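Local coordinates for adhesion G-protein coupled receptor G6 (Danio rerio, PDB 6V55), which probably senses extracellular contacts through a large calcium-binding adhesive region and couples them to G-protein signalling, with a role in myelination, at residues 614-622 with 652-660; 727-735 with 745-753. One frame throughout, in Å; residues are numbered along the deposited sequence.

Contact 1 (614-622 with 652-660). With NAG (2-acetamido-2-deoxy-beta-D-glucopyranose), chain D.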
loop_
_atom_site.group_PDB
_atom_site.type_symbol
_atom_site.label_atom_id
_atom_site.label_comp_id
_atom_site.label_asym_id
_atom_site.label_seq_id
_atom_site.Cartn_x
_atom_site.Cartn_y
_atom_site.Cartn_z
ATOM N N ALA A 614 20.967 -30.923 34.147
ATOM C CA ALA A 614 20.701 -31.695 35.351
ATOM C C ALA A 614 21.997 -32.016 36.099
ATOM O O ALA A 614 23.025 -32.322 35.485
ATOM C CB ALA A 614 19.955 -32.976 34.982
ATOM N N LEU A 615 21.941 -31.938 37.433
ATOM C CA LEU A 615 23.084 -32.195 38.308
ATOM C C LEU A 615 22.771 -33.411 39.169
ATOM O O LEU A 615 21.809 -33.395 39.947
ATOM C CB LEU A 615 23.409 -30.989 39.206
ATOM C CG LEU A 615 24.746 -30.800 39.982
ATOM C CD1 LEU A 615 24.893 -29.392 40.516
ATOM C CD2 LEU A 615 24.965 -31.696 41.204
ATOM N N ASP A 616 23.646 -34.412 39.103
ATOM C CA ASP A 616 23.600 -35.546 40.015
ATOM C C ASP A 616 24.454 -35.247 41.246
ATOM O O ASP A 616 25.680 -35.129 41.144
ATOM C CB ASP A 616 24.088 -36.810 39.319
ATOM C CG ASP A 616 23.660 -38.063 40.042
ATOM O OD1 ASP A 616 22.844 -37.959 40.987
ATOM O OD2 ASP A 616 24.126 -39.155 39.656
ATOM N N THR A 617 23.812 -35.137 42.410
ATOM C CA THR A 617 24.551 -34.805 43.624
ATOM C C THR A 617 25.388 -35.966 44.162
ATOM O O THR A 617 26.265 -35.729 44.993
ATOM C CB THR A 617 23.594 -34.294 44.718
ATOM O OG1 THR A 617 22.389 -35.072 44.743
ATOM C CG2 THR A 617 23.227 -32.837 44.465
ATOM N N THR A 618 25.170 -37.199 43.696
ATOM C CA THR A 618 25.960 -38.329 44.181
ATOM C C THR A 618 27.307 -38.395 43.472
ATOM O O THR A 618 28.367 -38.349 44.112
ATOM C CB THR A 618 25.197 -39.638 43.982
ATOM O OG1 THR A 618 25.408 -40.103 42.644
ATOM C CG2 THR A 618 23.695 -39.430 44.225
ATOM N N ASN A 619 27.278 -38.520 42.145
ATOM C CA ASN A 619 28.475 -38.341 41.341
ATOM C C ASN A 619 28.470 -36.897 40.846
ATOM O O ASN A 619 28.050 -36.589 39.730
ATOM C CB ASN A 619 28.516 -39.350 40.194
ATOM C CG ASN A 619 29.892 -39.377 39.451
ATOM O OD1 ASN A 619 30.754 -38.492 39.613
ATOM N ND2 ASN A 619 30.096 -40.426 38.648
ATOM N N PHE A 620 28.943 -36.005 41.692
ATOM C CA PHE A 620 29.358 -34.684 41.247
ATOM C C PHE A 620 30.857 -34.598 41.507
ATOM O O PHE A 620 31.292 -34.570 42.662
ATOM C CB PHE A 620 28.586 -33.552 41.935
ATOM C CG PHE A 620 29.010 -32.158 41.476
ATOM C CD1 PHE A 620 28.502 -31.617 40.299
ATOM C CD2 PHE A 620 29.947 -31.408 42.212
ATOM C CE1 PHE A 620 28.889 -30.338 39.865
ATOM C CE2 PHE A 620 30.360 -30.140 41.777
ATOM C CZ PHE A 620 29.820 -29.602 40.601
ATOM N N ASN A 621 31.642 -34.562 40.431
ATOM C CA ASN A 621 33.090 -34.418 40.518
ATOM C C ASN A 621 33.556 -33.065 39.991
ATOM O O ASN A 621 34.747 -32.873 39.748
ATOM C CB ASN A 621 33.777 -35.561 39.761
ATOM C CG ASN A 621 35.146 -35.936 40.347
ATOM O OD1 ASN A 621 35.545 -35.431 41.403
ATOM N ND2 ASN A 621 35.874 -36.822 39.651
ATOM N N GLY A 622 32.647 -32.123 39.809
ATOM C CA GLY A 622 32.984 -30.842 39.223
ATOM C C GLY A 622 32.344 -30.674 37.855
ATOM O O GLY A 622 31.791 -31.607 37.272
ATOM N N THR A 652 33.708 -22.460 35.900
ATOM C CA THR A 652 34.186 -23.753 36.367
ATOM C C THR A 652 33.796 -23.930 37.824
ATOM O O THR A 652 34.203 -23.134 38.679
ATOM C CB THR A 652 35.698 -23.870 36.210
ATOM O OG1 THR A 652 36.020 -23.890 34.812
ATOM C CG2 THR A 652 36.191 -25.151 36.868
ATOM N N LEU A 653 33.007 -24.955 38.096
ATOM C CA LEU A 653 32.595 -25.249 39.459
ATOM C C LEU A 653 33.546 -26.280 40.060
ATOM O O LEU A 653 33.778 -27.324 39.437
ATOM C CB LEU A 653 31.163 -25.772 39.488
ATOM C CG LEU A 653 30.152 -25.013 38.606
ATOM C CD1 LEU A 653 28.819 -25.738 38.495
ATOM C CD2 LEU A 653 29.942 -23.603 39.121
ATOM N N PRO A 654 34.103 -26.022 41.251
ATOM C CA PRO A 654 35.072 -26.952 41.872
ATOM C C PRO A 654 34.404 -28.249 42.302
ATOM O O PRO A 654 33.168 -28.304 42.412
ATOM C CB PRO A 654 35.565 -26.153 43.086
ATOM C CG PRO A 654 34.432 -25.297 43.436
ATOM C CD PRO A 654 33.848 -24.862 42.121
ATOM N N PRO A 655 35.168 -29.330 42.511
ATOM C CA PRO A 655 34.536 -30.595 42.932
ATOM C C PRO A 655 33.998 -30.572 44.351
ATOM O O PRO A 655 33.101 -31.369 44.664
ATOM C CB PRO A 655 35.669 -31.620 42.792
ATOM C CG PRO A 655 36.636 -30.994 41.841
ATOM C CD PRO A 655 36.578 -29.536 42.130
ATOM N N THR A 656 34.502 -29.669 45.196
ATOM C CA THR A 656 34.070 -29.470 46.580
ATOM C C THR A 656 32.965 -28.430 46.713
ATOM O O THR A 656 32.909 -27.738 47.739
ATOM C CB THR A 656 35.273 -29.064 47.422
ATOM O OG1 THR A 656 35.850 -27.870 46.870
ATOM C CG2 THR A 656 36.311 -30.160 47.429
ATOM N N LEU A 657 32.094 -28.278 45.700
ATOM C CA LEU A 657 31.084 -27.220 45.723
ATOM C C LEU A 657 29.978 -27.532 46.724
ATOM O O LEU A 657 29.520 -26.638 47.447
ATOM C CB LEU A 657 30.492 -27.013 44.319
ATOM C CG LEU A 657 29.286 -26.065 44.192
ATOM C CD1 LEU A 657 29.719 -24.613 44.223
ATOM C CD2 LEU A 657 28.475 -26.339 42.963
ATOM N N LEU A 658 29.582 -28.801 46.822
ATOM C CA LEU A 658 28.513 -29.210 47.716
ATOM C C LEU A 658 29.026 -29.787 49.029
ATOM O O LEU A 658 28.270 -30.465 49.733
ATOM C CB LEU A 658 27.621 -30.226 47.016
ATOM C CG LEU A 658 27.357 -29.946 45.536
ATOM C CD1 LEU A 658 26.766 -31.186 44.858
ATOM C CD2 LEU A 658 26.442 -28.741 45.384
ATOM N N GLN A 659 30.288 -29.529 49.373
ATOM C CA GLN A 659 30.943 -30.216 50.486
ATOM C C GLN A 659 30.438 -29.723 51.843
ATOM O O GLN A 659 30.147 -30.530 52.736
ATOM C CB GLN A 659 32.461 -30.041 50.359
ATOM C CG GLN A 659 33.268 -30.071 51.657
ATOM C CD GLN A 659 34.725 -29.656 51.448
ATOM O OE1 GLN A 659 35.466 -30.321 50.722
ATOM N NE2 GLN A 659 35.145 -28.568 52.098
ATOM N N ASN A 660 30.293 -28.404 52.009
ATOM C CA ASN A 660 29.830 -27.838 53.272
ATOM C C ASN A 660 28.328 -27.598 53.289
ATOM O O ASN A 660 27.860 -26.697 54.004
ATOM C CB ASN A 660 30.575 -26.537 53.587
ATOM C CG ASN A 660 32.072 -26.735 53.720
ATOM O OD1 ASN A 660 32.810 -26.558 52.757
ATOM N ND2 ASN A 660 32.528 -27.098 54.912
HETATM C C1 NAG D . 33.946 -27.285 55.113
HETATM C C2 NAG D . 34.505 -26.360 56.213
HETATM C C3 NAG D . 36.008 -26.630 56.441
HETATM C C4 NAG D . 36.285 -28.112 56.675
HETATM C C5 NAG D . 35.732 -28.940 55.521
HETATM C C6 NAG D . 35.931 -30.432 55.711
HETATM C C7 NAG D . 33.187 -24.276 56.260
HETATM C C8 NAG D . 33.131 -22.838 55.840
HETATM N N2 NAG D . 34.279 -24.960 55.884
HETATM O O3 NAG D . 36.462 -25.895 57.573
HETATM O O4 NAG D . 37.682 -28.350 56.820
HETATM O O5 NAG D . 34.319 -28.698 55.404
HETATM O O6 NAG D . 34.744 -31.128 56.072
HETATM O O7 NAG D . 32.276 -24.802 56.891
#
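Phe620 turns the edge of its ring to the 652-660 segment, where CE2 lies 3.4 Å from Pro654 O, close to the ring plane. Holding CG anti to the backbone N (chi1 -180°) sends the ring across the contact, so that CE2 also reaches Leu657 CB, 4.0 Å away. Gly622 N of its own loop covers one face. Leu658 suits this spot because its branched end puts one methyl, CD1, among three apolar groups: Thr617 CG2 (3.9 Å), Leu615 CD2 (4.1 Å) and Phe620 CD2. Pro655, in the type I turn 654-657, packs its CG against Asn621 O at 3.4 Å. Gly622 lies next to Leu653 O with a positive phi (112°) suited to glycine. No hydrogen bond joins the segments, which meet by packing alone. Farther out, Leu615 and Leu653 both rest on Ile672, and Leu657 touches Leu710. Beyond the turn, Gln659 NE2 donates a hydrogen bond to Asn660 OD1, and Asn660 ND2 is covalently linked to the N-acetylglucosamine. The contact packs loop 614-622, which passes from strand 608-614 of one sheet to strand 623-628 of the other, on the turn after strand 649-653 at the end of a beta sandwich, consistent with the adhesion-receptor GAIN fold.

Contact 2 (727-735 with 745-753). Unlike the reference sequence in segment 745-753: Trp745 (reference Cys).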
loop_
_atom_site.group_PDB
_atom_site.type_symbol
_atom_site.label_atom_id
_atom_site.label_comp_id
_atom_site.label_asym_id
_atom_site.label_seq_id
_atom_site.Cartn_x
_atom_site.Cartn_y
_atom_site.Cartn_z
ATOM N N PRO A 727 45.478 -3.858 32.494
ATOM C CA PRO A 727 44.302 -3.302 33.171
ATOM C C PRO A 727 44.376 -3.510 34.680
ATOM O O PRO A 727 45.242 -4.220 35.198
ATOM C CB PRO A 727 43.159 -4.102 32.557
ATOM C CG PRO A 727 43.761 -5.464 32.340
ATOM C CD PRO A 727 45.240 -5.259 32.073
ATOM N N ASN A 728 43.457 -2.857 35.397
ATOM C CA ASN A 728 43.286 -3.101 36.831
ATOM C C ASN A 728 41.863 -3.580 37.075
ATOM O O ASN A 728 40.989 -2.791 37.470
ATOM C CB ASN A 728 43.595 -1.869 37.679
ATOM C CG ASN A 728 43.926 -2.237 39.126
ATOM O OD1 ASN A 728 44.745 -3.127 39.371
ATOM N ND2 ASN A 728 43.273 -1.572 40.087
ATOM N N PRO A 729 41.587 -4.865 36.875
ATOM C CA PRO A 729 40.211 -5.344 36.975
ATOM C C PRO A 729 39.779 -5.579 38.411
ATOM O O PRO A 729 40.565 -5.958 39.282
ATOM C CB PRO A 729 40.249 -6.659 36.191
ATOM C CG PRO A 729 41.640 -7.164 36.373
ATOM C CD PRO A 729 42.532 -5.960 36.575
ATOM N N GLN A 730 38.488 -5.359 38.644
ATOM C CA GLN A 730 37.835 -5.693 39.907
ATOM C C GLN A 730 36.729 -6.701 39.602
ATOM O O GLN A 730 35.779 -6.385 38.875
ATOM C CB GLN A 730 37.287 -4.438 40.585
ATOM C CG GLN A 730 36.945 -4.600 42.050
ATOM C CD GLN A 730 36.558 -3.280 42.691
ATOM O OE1 GLN A 730 35.385 -3.046 43.003
ATOM N NE2 GLN A 730 37.547 -2.410 42.901
ATOM N N CYS A 731 36.881 -7.924 40.107
ATOM C CA CYS A 731 35.852 -8.946 39.962
ATOM C C CYS A 731 34.674 -8.597 40.858
ATOM O O CYS A 731 34.850 -8.391 42.063
ATOM C CB CYS A 731 36.409 -10.316 40.334
ATOM S SG CYS A 731 37.557 -11.016 39.156
ATOM N N VAL A 732 33.473 -8.523 40.284
ATOM C CA VAL A 732 32.292 -8.156 41.052
ATOM C C VAL A 732 31.175 -9.167 40.820
ATOM O O VAL A 732 31.191 -9.931 39.848
ATOM C CB VAL A 732 31.822 -6.722 40.724
ATOM C CG1 VAL A 732 32.679 -5.724 41.487
ATOM C CG2 VAL A 732 31.907 -6.463 39.225
ATOM N N PHE A 733 30.225 -9.209 41.766
ATOM C CA PHE A 733 28.961 -9.911 41.579
ATOM C C PHE A 733 27.783 -8.973 41.830
ATOM O O PHE A 733 27.885 -8.012 42.599
ATOM C CB PHE A 733 28.825 -11.192 42.459
ATOM C CG PHE A 733 28.472 -10.921 43.900
ATOM C CD1 PHE A 733 29.464 -10.534 44.799
ATOM C CD2 PHE A 733 27.158 -11.080 44.372
ATOM C CE1 PHE A 733 29.154 -10.277 46.128
ATOM C CE2 PHE A 733 26.844 -10.805 45.697
ATOM C CZ PHE A 733 27.849 -10.411 46.579
ATOM N N TRP A 734 26.651 -9.272 41.196
ATOM C CA TRP A 734 25.469 -8.409 41.288
ATOM C C TRP A 734 24.709 -8.698 42.580
ATOM O O TRP A 734 24.059 -9.742 42.702
ATOM C CB TRP A 734 24.536 -8.588 40.093
ATOM C CG TRP A 734 23.465 -7.508 40.064
ATOM C CD1 TRP A 734 22.150 -7.619 40.457
ATOM C CD2 TRP A 734 23.642 -6.142 39.659
ATOM N NE1 TRP A 734 21.503 -6.407 40.304
ATOM C CE2 TRP A 734 22.399 -5.487 39.822
ATOM C CE3 TRP A 734 24.734 -5.408 39.171
ATOM C CZ2 TRP A 734 22.221 -4.145 39.510
ATOM C CZ3 TRP A 734 24.549 -4.072 38.863
ATOM C CH2 TRP A 734 23.303 -3.454 39.036
ATOM N N ASP A 735 24.748 -7.750 43.522
ATOM C CA ASP A 735 24.105 -7.882 44.831
ATOM C C ASP A 735 22.764 -7.164 44.773
ATOM O O ASP A 735 22.721 -5.930 44.743
ATOM C CB ASP A 735 25.004 -7.302 45.928
ATOM C CG ASP A 735 24.549 -7.638 47.356
ATOM O OD1 ASP A 735 23.412 -8.124 47.599
ATOM O OD2 ASP A 735 25.378 -7.411 48.265
ATOM N N TRP A 745 26.761 -3.612 42.028
ATOM C CA TRP A 745 27.901 -4.523 42.010
ATOM C C TRP A 745 28.507 -4.605 43.399
ATOM O O TRP A 745 28.450 -3.654 44.184
ATOM C CB TRP A 745 28.974 -4.082 41.006
ATOM C CG TRP A 745 28.564 -4.238 39.557
ATOM C CD1 TRP A 745 28.369 -3.234 38.652
ATOM C CD2 TRP A 745 28.302 -5.468 38.852
ATOM N NE1 TRP A 745 27.997 -3.761 37.437
ATOM C CE2 TRP A 745 27.947 -5.126 37.538
ATOM C CE3 TRP A 745 28.315 -6.822 39.215
ATOM C CZ2 TRP A 745 27.625 -6.078 36.587
ATOM C CZ3 TRP A 745 27.996 -7.774 38.260
ATOM C CH2 TRP A 745 27.662 -7.396 36.964
ATOM N N ASN A 746 29.078 -5.754 43.704
ATOM C CA ASN A 746 29.661 -5.962 45.007
ATOM C C ASN A 746 30.930 -6.753 44.801
ATOM O O ASN A 746 30.962 -7.724 44.040
ATOM C CB ASN A 746 28.677 -6.679 45.934
ATOM C CG ASN A 746 29.206 -6.899 47.362
ATOM O OD1 ASN A 746 30.304 -6.467 47.755
ATOM N ND2 ASN A 746 28.374 -7.551 48.165
ATOM N N SER A 747 31.954 -6.342 45.531
ATOM C CA SER A 747 33.288 -6.884 45.382
ATOM C C SER A 747 33.519 -8.091 46.291
ATOM O O SER A 747 34.450 -8.874 46.039
ATOM C CB SER A 747 34.318 -5.771 45.679
ATOM O OG SER A 747 35.611 -6.234 45.364
ATOM N N ASP A 748 32.674 -8.258 47.321
ATOM C CA ASP A 748 32.945 -9.120 48.467
ATOM C C ASP A 748 32.920 -10.589 48.083
ATOM O O ASP A 748 31.919 -11.101 47.578
ATOM C CB ASP A 748 31.924 -8.843 49.557
ATOM C CG ASP A 748 32.259 -7.585 50.342
ATOM O OD1 ASP A 748 31.346 -7.021 50.996
ATOM O OD2 ASP A 748 33.441 -7.158 50.302
ATOM N N GLY A 749 34.041 -11.253 48.294
ATOM C CA GLY A 749 34.187 -12.651 47.995
ATOM C C GLY A 749 34.915 -12.943 46.715
ATOM O O GLY A 749 35.256 -14.104 46.480
ATOM N N CYS A 750 35.193 -11.932 45.894
ATOM C CA CYS A 750 35.723 -12.136 44.549
ATOM C C CYS A 750 37.083 -11.461 44.408
ATOM O O CYS A 750 37.193 -10.238 44.581
ATOM C CB CYS A 750 34.735 -11.600 43.509
ATOM S SG CYS A 750 33.266 -12.594 43.466
ATOM N N LYS A 751 38.106 -12.258 44.077
ATOM C CA LYS A 751 39.445 -11.772 43.759
ATOM C C LYS A 751 39.865 -12.225 42.357
ATOM O O LYS A 751 39.275 -13.140 41.774
ATOM C CB LYS A 751 40.470 -12.243 44.810
ATOM C CG LYS A 751 40.830 -13.737 44.770
ATOM C CD LYS A 751 42.063 -14.036 45.647
ATOM C CE LYS A 751 42.724 -15.388 45.330
ATOM N NZ LYS A 751 44.056 -15.552 46.019
ATOM N N VAL A 752 40.907 -11.573 41.822
ATOM C CA VAL A 752 41.389 -11.800 40.458
ATOM C C VAL A 752 42.425 -12.923 40.446
ATOM O O VAL A 752 43.436 -12.855 41.149
ATOM C CB VAL A 752 41.985 -10.506 39.875
ATOM C CG1 VAL A 752 42.659 -10.757 38.539
ATOM C CG2 VAL A 752 40.900 -9.437 39.737
ATOM N N GLY A 753 42.177 -13.961 39.642
ATOM C CA GLY A 753 43.150 -15.019 39.452
ATOM C C GLY A 753 44.293 -14.618 38.531
ATOM O O GLY A 753 44.259 -13.602 37.835
#
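Phe733 and Asn746 form a hydrogen-bonded antiparallel pair: Phe733 N reaches Asn746 O at 2.8 Å almost straight (169°), and Asn746 N returns to Phe733 O at 2.8 Å along a more bent path. The Asn746 side chain suits this place because its amide uses both ends. ND2 donates to Asp735 OD2 at 3.0 Å, on the anti side of the carboxylate, while OD1 accepts from Asp748 N and closes an Asx turn. Asp735 is thereby doubly engaged, for its OD1 takes Asn737 N at the turn into helix 738-741. With CG anti to the backbone N (chi1 -178°), the Asn746 side chain runs alongside Phe733, its CB over the ring face in a CH-pi contact, 4.1 Å from the centroid.

Two tryptophans occupy the other face of this two-stranded sheet. Trp734 directs the edge of its six-membered ring at the face of Trp745, a cysteine in the reference sequence, making a T-shaped pair with centroids 4.9 Å apart and planes at 89°. Val732 CG2 packs obliquely on the Trp745 indole, 3.6 Å from CE3. Where the strands diverge, a type II turn runs from Ser747 to Cys750, and Gly749 takes the positive phi it requires. Beyond it, Cys731 CB packs on Cys750 CB at 3.8 Å, yet each cysteine is tied elsewhere, to Cys763 and Cys765 respectively. Val752 CG2 closes this end against Cys731 SG and Pro729.

Strand 730-735 thus pairs with 744-746 and runs nearly antiparallel to 750-752, which lies at the edge of a larger sheet beside strand 760-765. On its other side, residues 730-733 pair antiparallel with a strand of a bound peptide chain, so the sheet continues across that interface.

Overall arrangement
Contact 1 comes first along the chain and is complete before contact 2 begins. Their centres lie 23 Å apart and their nearest atoms about 12 Å, without touching, but both reach the same six-stranded antiparallel sheet. Contact 1 involves strand 649-653, while contact 2 includes strand 750-752 at the sheet's outer edge; strands 714-719 and 760-765 lie between the two. Contact 1 closes one end of the sandwich, and contact 2 lies within the GPS region, with disulfides tying it to strand 760-765. That strand leads to Leu768, the last modelled residue, touched by Leu653. The separate peptide strand paired with residues 730-733 is consistent with a GAIN domain that keeps its cleaved C-terminal strand.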